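Local coordinates for protein Lysine/ornithine decarboxylase (Selenomonas ruminantium, PDB 5GJO) that decarboxylates both L-lysine and L-ornithine with similar efficiency, using pyridoxal 5'-phosphate as cofactor, to give cadaverine and putrescine, at residues Asn34-Gly46 and Leu233-Asp245. The protein carries 2 engineered substitutions. Numbering follows the deposited sequence.
Sequences NYQFMRRHLPRAG and LAAMMEAINKQID
Asn241 reaches from helix 233-247 into the type I turn Leu42-Ala45, where its OD1 accepts a hydrogen bond from Arg44 N at 2.9 Å, in the carbonyl plane: a worked case of a helix side chain holding the turn between a neighbouring helix and the next barrel strand. Its CG lies anti to the backbone N (chi1 -162°), which sets the amide against CD and CG of Pro43, at about a right angle. One helical turn on, Arg44 NH2 forms a salt bridge with Asp245 OD1 at 2.9 Å; Asp245 meets the guanidinium edge, and Ile244 CG2 lies over one face, toward its rim. An alanine in place of Arg44 would probably leave the Asp245 carboxylate without its charged mate and Ile244 CG2 without that cover. Toward the start of helix 233-247, His41 ND1 donates a nearly straight bond (166°) to the anti side of Glu238 OE2, 2.7 Å away. The imidazole is sandwiched between Ala234 CB, in a CH-pi contact, and Arg40 CG. A water bridges His41 O and Glu238 OE1. Deeper in, the extended Met237 chain carries SD to the Phe37 ring edge, a Met-aromatic contact, and CE to Met38 CE. Leu42 CD1 packs against Ile240 and Ile244. Arg39 NH2 hydrogen-bonds to Pro43 O, above its carbonyl plane, and Arg44 NH1 to Phe248 O. The axes of segments 34-41 and 233-245 cross at -43° outside the TIM-type barrel, over adjacent parallel strands 45-50 and 252-255, with Tyr260 of helix 259-263 against Phe37, Met38 and Met237.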
ATOM      1  N   ASN A  34      -0.297  -0.665  27.889  1.00 11.70           N
ATOM      2  CA  ASN A  34      -1.294   0.221  27.260  1.00 12.43           C
ATOM      3  C   ASN A  34      -2.757  -0.217  27.543  1.00 12.24           C
ATOM      4  O   ASN A  34      -3.635   0.648  27.790  1.00 12.98           O
ATOM      5  CB  ASN A  34      -1.073   0.296  25.741  1.00 12.86           C
ATOM      6  CG  ASN A  34       0.189   1.052  25.379  1.00 12.54           C
ATOM      7  OD1 ASN A  34       0.700   1.853  26.179  1.00 14.35           O
ATOM      8  ND2 ASN A  34       0.613   0.920  24.104  1.00 12.89           N
ATOM      9  N   TYR A  35      -3.035  -1.510  27.512  1.00 13.10           N
ATOM     10  CA  TYR A  35      -4.355  -2.000  27.809  1.00 13.77           C
ATOM     11  C   TYR A  35      -4.689  -1.653  29.254  1.00 14.70           C
ATOM     12  O   TYR A  35      -5.759  -1.148  29.564  1.00 12.75           O
ATOM     13  CB  TYR A  35      -4.413  -3.532  27.570  1.00 14.02           C
ATOM     14  CG  TYR A  35      -5.780  -4.099  27.723  1.00 13.66           C
ATOM     15  CD1 TYR A  35      -6.686  -4.105  26.651  1.00 12.80           C
ATOM     16  CD2 TYR A  35      -6.213  -4.547  28.955  1.00 15.88           C
ATOM     17  CE1 TYR A  35      -7.942  -4.639  26.797  1.00 13.82           C
ATOM     18  CE2 TYR A  35      -7.484  -5.076  29.125  1.00 16.22           C
ATOM     19  CZ  TYR A  35      -8.355  -5.114  28.052  1.00 15.17           C
ATOM     20  OH  TYR A  35      -9.640  -5.638  28.149  1.00 15.61           O
ATOM     21  N   GLN A  36      -3.794  -1.942  30.165  1.00 14.62           N
ATOM     22  CA  GLN A  36      -4.076  -1.653  31.580  1.00 16.62           C
ATOM     23  C   GLN A  36      -4.235  -0.185  31.888  1.00 16.86           C
ATOM     24  O   GLN A  36      -5.053   0.155  32.727  1.00 15.11           O
ATOM     25  CB  GLN A  36      -3.031  -2.270  32.511  1.00 18.12           C
ATOM     26  CG  GLN A  36      -3.091  -3.809  32.463  1.00 22.21           C
ATOM     27  CD  GLN A  36      -4.494  -4.493  32.725  1.00 29.60           C
ATOM     28  OE1 GLN A  36      -5.447  -3.924  33.325  1.00 32.28           O
ATOM     29  NE2 GLN A  36      -4.618  -5.722  32.238  1.00 31.06           N
ATOM     30  N   PHE A  37      -3.456   0.676  31.260  1.00 15.11           N
ATOM     31  CA  PHE A  37      -3.602   2.095  31.431  1.00 15.28           C
ATOM     32  C   PHE A  37      -5.029   2.531  31.017  1.00 15.21           C
ATOM     33  O   PHE A  37      -5.629   3.350  31.677  1.00 13.84           O
ATOM     34  CB  PHE A  37      -2.567   2.805  30.571  1.00 16.00           C
ATOM     35  CG  PHE A  37      -2.564   4.304  30.639  1.00 18.20           C
ATOM     36  CD1 PHE A  37      -3.350   5.030  29.790  1.00 15.84           C
ATOM     37  CD2 PHE A  37      -1.675   4.977  31.475  1.00 19.49           C
ATOM     38  CE1 PHE A  37      -3.311   6.420  29.791  1.00 19.68           C
ATOM     39  CE2 PHE A  37      -1.596   6.370  31.453  1.00 20.78           C
ATOM     40  CZ  PHE A  37      -2.424   7.088  30.603  1.00 19.67           C
ATOM     41  N   MET A  38      -5.520   2.013  29.912  1.00 15.02           N
ATOM     42  CA  MET A  38      -6.893   2.360  29.446  1.00 15.58           C
ATOM     43  C   MET A  38      -7.941   1.843  30.441  1.00 15.69           C
ATOM     44  O   MET A  38      -8.901   2.513  30.741  1.00 14.01           O
ATOM     45  CB  MET A  38      -7.193   1.835  28.031  1.00 17.52           C
ATOM     46  CG  MET A  38      -8.561   2.215  27.571  1.00 18.69           C
ATOM     47  SD  MET A  38      -8.711   1.964  25.767  1.00 19.62           S
ATOM     48  CE  MET A  38      -7.931   3.465  25.288  1.00 22.51           C
ATOM     49  N   ARG A  39      -7.763   0.641  30.950  1.00 14.96           N
ATOM     50  CA  ARG A  39      -8.637   0.098  32.016  1.00 17.49           C
ATOM     51  C   ARG A  39      -8.630   0.946  33.275  1.00 17.34           C
ATOM     52  O   ARG A  39      -9.691   1.100  33.895  1.00 18.94           O
ATOM     53  CB  ARG A  39      -8.301  -1.393  32.310  1.00 16.76           C
ATOM     54  CG  ARG A  39      -8.528  -2.400  31.198  1.00 17.39           C
ATOM     55  CD  ARG A  39      -9.930  -2.329  30.550  1.00 17.99           C
ATOM     56  NE  ARG A  39     -10.933  -2.734  31.532  1.00 19.72           N
ATOM     57  CZ  ARG A  39     -12.046  -2.080  31.866  1.00 22.38           C
ATOM     58  NH1 ARG A  39     -12.837  -2.653  32.788  1.00 26.48           N
ATOM     59  NH2 ARG A  39     -12.431  -0.947  31.287  1.00 20.04           N
ATOM     60  N   ARG A  40      -7.466   1.431  33.664  1.00 15.59           N
ATOM     61  CA  ARG A  40      -7.299   2.328  34.789  1.00 17.30           C
ATOM     62  C   ARG A  40      -7.914   3.724  34.641  1.00 17.82           C
ATOM     63  O   ARG A  40      -8.538   4.204  35.546  1.00 18.57           O
ATOM     64  CB  ARG A  40      -5.818   2.435  35.099  1.00 19.14           C
ATOM     65  CG  ARG A  40      -5.412   3.246  36.293  1.00 27.24           C
ATOM     66  CD  ARG A  40      -3.887   3.352  36.343  1.00 34.53           C
ATOM     67  NE  ARG A  40      -3.263   2.055  36.128  1.00 43.34           N
ATOM     68  CZ  ARG A  40      -2.317   1.749  35.237  1.00 41.14           C
ATOM     69  NH1 ARG A  40      -1.881   0.517  35.196  1.00 48.91           N
ATOM     70  NH2 ARG A  40      -1.788   2.631  34.426  1.00 34.86           N
ATOM     71  N   HIS A  41      -7.745   4.347  33.485  1.00 16.75           N
ATOM     72  CA  HIS A  41      -8.178   5.739  33.277  1.00 17.38           C
ATOM     73  C   HIS A  41      -9.516   5.864  32.609  1.00 15.35           C
ATOM     74  O   HIS A  41     -10.128   6.903  32.685  1.00 18.46           O
ATOM     75  CB  HIS A  41      -7.110   6.521  32.497  1.00 18.49           C
ATOM     76  CG  HIS A  41      -5.830   6.670  33.267  1.00 21.09           C
ATOM     77  ND1 HIS A  41      -5.752   7.408  34.416  1.00 24.96           N
ATOM     78  CD2 HIS A  41      -4.612   6.085  33.111  1.00 24.78           C
ATOM     79  CE1 HIS A  41      -4.528   7.305  34.931  1.00 27.61           C
ATOM     80  NE2 HIS A  41      -3.823   6.484  34.164  1.00 23.94           N
ATOM     81  N   LEU A  42      -9.938   4.801  31.959  1.00 14.05           N
ATOM     82  CA  LEU A  42     -11.205   4.783  31.285  1.00 14.83           C
ATOM     83  C   LEU A  42     -11.920   3.486  31.656  1.00 13.88           C
ATOM     84  O   LEU A  42     -12.269   2.710  30.810  1.00 13.98           O
ATOM     85  CB  LEU A  42     -10.966   4.921  29.769  1.00 14.04           C
ATOM     86  CG  LEU A  42     -12.149   5.090  28.824  1.00 16.51           C
ATOM     87  CD1 LEU A  42     -13.094   6.200  29.220  1.00 16.77           C
ATOM     88  CD2 LEU A  42     -11.657   5.290  27.403  1.00 17.36           C
ATOM     89  N   PRO A  43     -12.161   3.289  32.953  1.00 15.76           N
ATOM     90  CA  PRO A  43     -12.769   2.030  33.368  1.00 17.23           C
ATOM     91  C   PRO A  43     -14.161   1.752  32.818  1.00 16.43           C
ATOM     92  O   PRO A  43     -14.496   0.604  32.550  1.00 15.66           O
ATOM     93  CB  PRO A  43     -12.721   2.121  34.906  1.00 17.49           C
ATOM     94  CG  PRO A  43     -12.674   3.560  35.219  1.00 18.03           C
ATOM     95  CD  PRO A  43     -11.756   4.106  34.095  1.00 16.29           C
ATOM     96  N   ARG A  44     -14.952   2.782  32.602  1.00 15.79           N
ATOM     97  CA  ARG A  44     -16.316   2.602  32.117  1.00 15.49           C
ATOM     98  C   ARG A  44     -16.430   1.984  30.709  1.00 17.62           C
ATOM     99  O   ARG A  44     -17.451   1.419  30.375  1.00 18.99           O
ATOM    100  CB  ARG A  44     -17.110   3.909  32.210  1.00 15.65           C
ATOM    101  CG  ARG A  44     -17.504   4.312  33.627  1.00 16.44           C
ATOM    102  CD  ARG A  44     -18.364   3.259  34.329  1.00 15.87           C
ATOM    103  NE  ARG A  44     -19.431   2.779  33.475  1.00 16.04           N
ATOM    104  CZ  ARG A  44     -20.514   3.476  33.162  1.00 15.10           C
ATOM    105  NH1 ARG A  44     -21.410   2.959  32.347  1.00 16.03           N
ATOM    106  NH2 ARG A  44     -20.702   4.677  33.654  1.00 16.48           N
ATOM    107  N   ALA A  45     -15.412   2.148  29.870  1.00 16.75           N
ATOM    108  CA  ALA A  45     -15.521   1.701  28.475  1.00 16.37           C
ATOM    109  C   ALA A  45     -14.778   0.449  28.285  1.00 15.96           C
ATOM    110  O   ALA A  45     -13.521   0.470  28.199  1.00 16.58           O
ATOM    111  CB  ALA A  45     -15.007   2.778  27.524  1.00 16.67           C
ATOM    112  N   GLY A  46     -15.534  -0.652  28.118  1.00 15.92           N
ATOM    113  CA  GLY A  46     -14.989  -1.939  27.782  1.00 17.91           C
ATOM    114  C   GLY A  46     -14.336  -1.924  26.399  1.00 18.12           C
ATOM    115  O   GLY A  46     -14.788  -1.245  25.524  1.00 14.51           O
ATOM    116  N   LEU A 233      -2.630  11.924  27.786  1.00 20.14           N
ATOM    117  CA  LEU A 233      -3.615  10.847  27.585  1.00 20.47           C
ATOM    118  C   LEU A 233      -4.368  10.485  28.825  1.00 20.13           C
ATOM    119  O   LEU A 233      -5.530  10.137  28.722  1.00 17.68           O
ATOM    120  CB  LEU A 233      -3.043   9.546  27.008  1.00 24.84           C
ATOM    121  CG  LEU A 233      -2.707   9.578  25.539  1.00 25.97           C
ATOM    122  CD1 LEU A 233      -1.860   8.297  25.335  1.00 27.92           C
ATOM    123  CD2 LEU A 233      -3.985   9.543  24.729  1.00 26.04           C
ATOM    124  N   ALA A 234      -3.728  10.489  30.008  1.00 17.44           N
ATOM    125  CA  ALA A 234      -4.458  10.222  31.181  1.00 18.59           C
ATOM    126  C   ALA A 234      -5.619  11.234  31.356  1.00 16.45           C
ATOM    127  O   ALA A 234      -6.742  10.840  31.673  1.00 18.30           O
ATOM    128  CB  ALA A 234      -3.537  10.258  32.418  1.00 20.13           C
ATOM    129  N   ALA A 235      -5.337  12.497  31.168  1.00 16.42           N
ATOM    130  CA  ALA A 235      -6.379  13.525  31.366  1.00 15.99           C
ATOM    131  C   ALA A 235      -7.460  13.363  30.329  1.00 17.17           C
ATOM    132  O   ALA A 235      -8.682  13.476  30.679  1.00 16.09           O
ATOM    133  CB  ALA A 235      -5.853  14.921  31.316  1.00 17.86           C
ATOM    134  N   MET A 236      -7.059  13.112  29.079  1.00 14.78           N
ATOM    135  CA  MET A 236      -8.086  12.796  28.046  1.00 14.70           C
ATOM    136  C   MET A 236      -8.990  11.656  28.458  1.00 14.12           C
ATOM    137  O   MET A 236     -10.270  11.776  28.429  1.00 14.31           O
ATOM    138  CB  MET A 236      -7.453  12.497  26.696  1.00 15.21           C
ATOM    139  CG  MET A 236      -8.448  12.034  25.635  1.00 14.82           C
ATOM    140  SD  MET A 236      -7.586  11.673  24.070  1.00 17.97           S
ATOM    141  CE  MET A 236      -7.728  13.212  23.149  1.00 20.70           C
ATOM    142  N   MET A 237      -8.399  10.516  28.836  1.00 13.77           N
ATOM    143  CA  MET A 237      -9.194   9.404  29.139  1.00 15.10           C
ATOM    144  C   MET A 237     -10.074   9.649  30.414  1.00 15.03           C
ATOM    145  O   MET A 237     -11.271   9.254  30.415  1.00 15.22           O
ATOM    146  CB  MET A 237      -8.327   8.167  29.360  1.00 17.28           C
ATOM    147  CG  MET A 237      -7.700   7.720  28.024  1.00 17.76           C
ATOM    148  SD  MET A 237      -6.839   6.167  28.236  1.00 19.60           S
ATOM    149  CE  MET A 237      -5.936   6.261  26.663  1.00 18.65           C
ATOM    150  N   GLU A 238      -9.523  10.294  31.425  1.00 14.70           N
ATOM    151  CA  GLU A 238     -10.273  10.546  32.638  1.00 17.59           C
ATOM    152  C   GLU A 238     -11.485  11.438  32.354  1.00 16.50           C
ATOM    153  O   GLU A 238     -12.518  11.247  32.924  1.00 16.03           O
ATOM    154  CB  GLU A 238      -9.404  11.186  33.714  1.00 20.33           C
ATOM    155  CG  GLU A 238      -8.270  10.323  34.221  1.00 25.39           C
ATOM    156  CD  GLU A 238      -8.669   9.412  35.362  1.00 36.80           C
ATOM    157  OE1 GLU A 238      -9.802   9.538  35.850  1.00 39.01           O
ATOM    158  OE2 GLU A 238      -7.854   8.559  35.753  1.00 31.75           O
ATOM    159  N   ALA A 239     -11.307  12.429  31.492  1.00 14.75           N
ATOM    160  CA  ALA A 239     -12.388  13.389  31.115  1.00 15.99           C
ATOM    161  C   ALA A 239     -13.465  12.666  30.335  1.00 15.76           C
ATOM    162  O   ALA A 239     -14.670  12.891  30.590  1.00 14.98           O
ATOM    163  CB  ALA A 239     -11.840  14.531  30.309  1.00 15.58           C
ATOM    164  N   ILE A 240     -13.088  11.758  29.464  1.00 13.67           N
ATOM    165  CA  ILE A 240     -14.092  10.915  28.770  1.00 14.86           C
ATOM    166  C   ILE A 240     -14.846  10.064  29.806  1.00 16.39           C
ATOM    167  O   ILE A 240     -16.110   9.957  29.811  1.00 14.96           O
ATOM    168  CB  ILE A 240     -13.458  10.132  27.668  1.00 15.17           C
ATOM    169  CG1 ILE A 240     -12.910  11.023  26.561  1.00 16.46           C
ATOM    170  CG2 ILE A 240     -14.393   9.141  27.028  1.00 15.22           C
ATOM    171  CD1 ILE A 240     -11.927  10.342  25.629  1.00 16.34           C
ATOM    172  N   ASN A 241     -14.089   9.398  30.699  1.00 14.26           N
ATOM    173  CA  ASN A 241     -14.694   8.524  31.705  1.00 15.21           C
ATOM    174  C   ASN A 241     -15.670   9.330  32.591  1.00 16.44           C
ATOM    175  O   ASN A 241     -16.795   8.823  32.858  1.00 17.49           O
ATOM    176  CB  ASN A 241     -13.625   7.848  32.567  1.00 15.22           C
ATOM    177  CG  ASN A 241     -14.146   6.669  33.281  1.00 15.30           C
ATOM    178  OD1 ASN A 241     -14.403   5.617  32.723  1.00 14.90           O
ATOM    179  ND2 ASN A 241     -14.340   6.856  34.583  1.00 17.43           N
ATOM    180  N   LYS A 242     -15.271  10.552  32.943  1.00 18.08           N
ATOM    181  CA  LYS A 242     -16.060  11.433  33.836  1.00 17.92           C
ATOM    182  C   LYS A 242     -17.414  11.720  33.138  1.00 16.81           C
ATOM    183  O   LYS A 242     -18.516  11.667  33.784  1.00 16.06           O
ATOM    184  CB  LYS A 242     -15.315  12.697  34.210  1.00 19.01           C
ATOM    185  CG  LYS A 242     -16.052  13.577  35.210  1.00 23.72           C
ATOM    186  CD  LYS A 242     -15.440  14.932  35.367  1.00 24.79           C
ATOM    187  CE  LYS A 242     -16.055  15.631  36.562  1.00 31.94           C
ATOM    188  NZ  LYS A 242     -15.327  16.907  36.854  1.00 34.73           N
ATOM    189  N   GLN A 243     -17.368  11.963  31.841  1.00 16.63           N
ATOM    190  CA  GLN A 243     -18.562  12.305  31.108  1.00 16.28           C
ATOM    191  C   GLN A 243     -19.428  11.077  30.918  1.00 17.17           C
ATOM    192  O   GLN A 243     -20.691  11.146  30.907  1.00 16.41           O
ATOM    193  CB  GLN A 243     -18.206  12.949  29.762  1.00 16.54           C
ATOM    194  CG  GLN A 243     -19.406  13.429  28.935  1.00 18.15           C
ATOM    195  CD  GLN A 243     -19.806  14.849  29.264  1.00 17.09           C
ATOM    196  OE1 GLN A 243     -19.748  15.261  30.400  1.00 17.36           O
ATOM    197  NE2 GLN A 243     -20.103  15.635  28.254  1.00 18.10           N
ATOM    198  N   ILE A 244     -18.829   9.896  30.810  1.00 15.01           N
ATOM    199  CA  ILE A 244     -19.615   8.693  30.744  1.00 15.84           C
ATOM    200  C   ILE A 244     -20.287   8.387  32.097  1.00 17.02           C
ATOM    201  O   ILE A 244     -21.447   7.994  32.123  1.00 18.58           O
ATOM    202  CB  ILE A 244     -18.768   7.459  30.320  1.00 15.92           C
ATOM    203  CG1 ILE A 244     -18.270   7.591  28.858  1.00 14.93           C
ATOM    204  CG2 ILE A 244     -19.539   6.155  30.460  1.00 16.44           C
ATOM    205  CD1 ILE A 244     -17.099   6.738  28.569  1.00 15.64           C
ATOM    206  N   ASP A 245     -19.565   8.567  33.193  1.00 16.38           N
ATOM    207  CA  ASP A 245     -20.227   8.378  34.513  1.00 18.83           C
ATOM    208  C   ASP A 245     -21.402   9.365  34.720  1.00 18.77           C
ATOM    209  O   ASP A 245     -22.427   9.001  35.316  1.00 20.80           O
ATOM    210  CB  ASP A 245     -19.255   8.453  35.650  1.00 20.09           C
ATOM    211  CG  ASP A 245     -18.731   7.089  36.084  1.00 22.40           C
ATOM    212  OD1 ASP A 245     -19.389   6.054  35.819  1.00 26.60           O
ATOM    213  OD2 ASP A 245     -17.653   7.103  36.766  1.00 29.94           O
TER
HETATM  214  O   HOH W   1     -10.985   7.308  35.436  1.00 40.52           O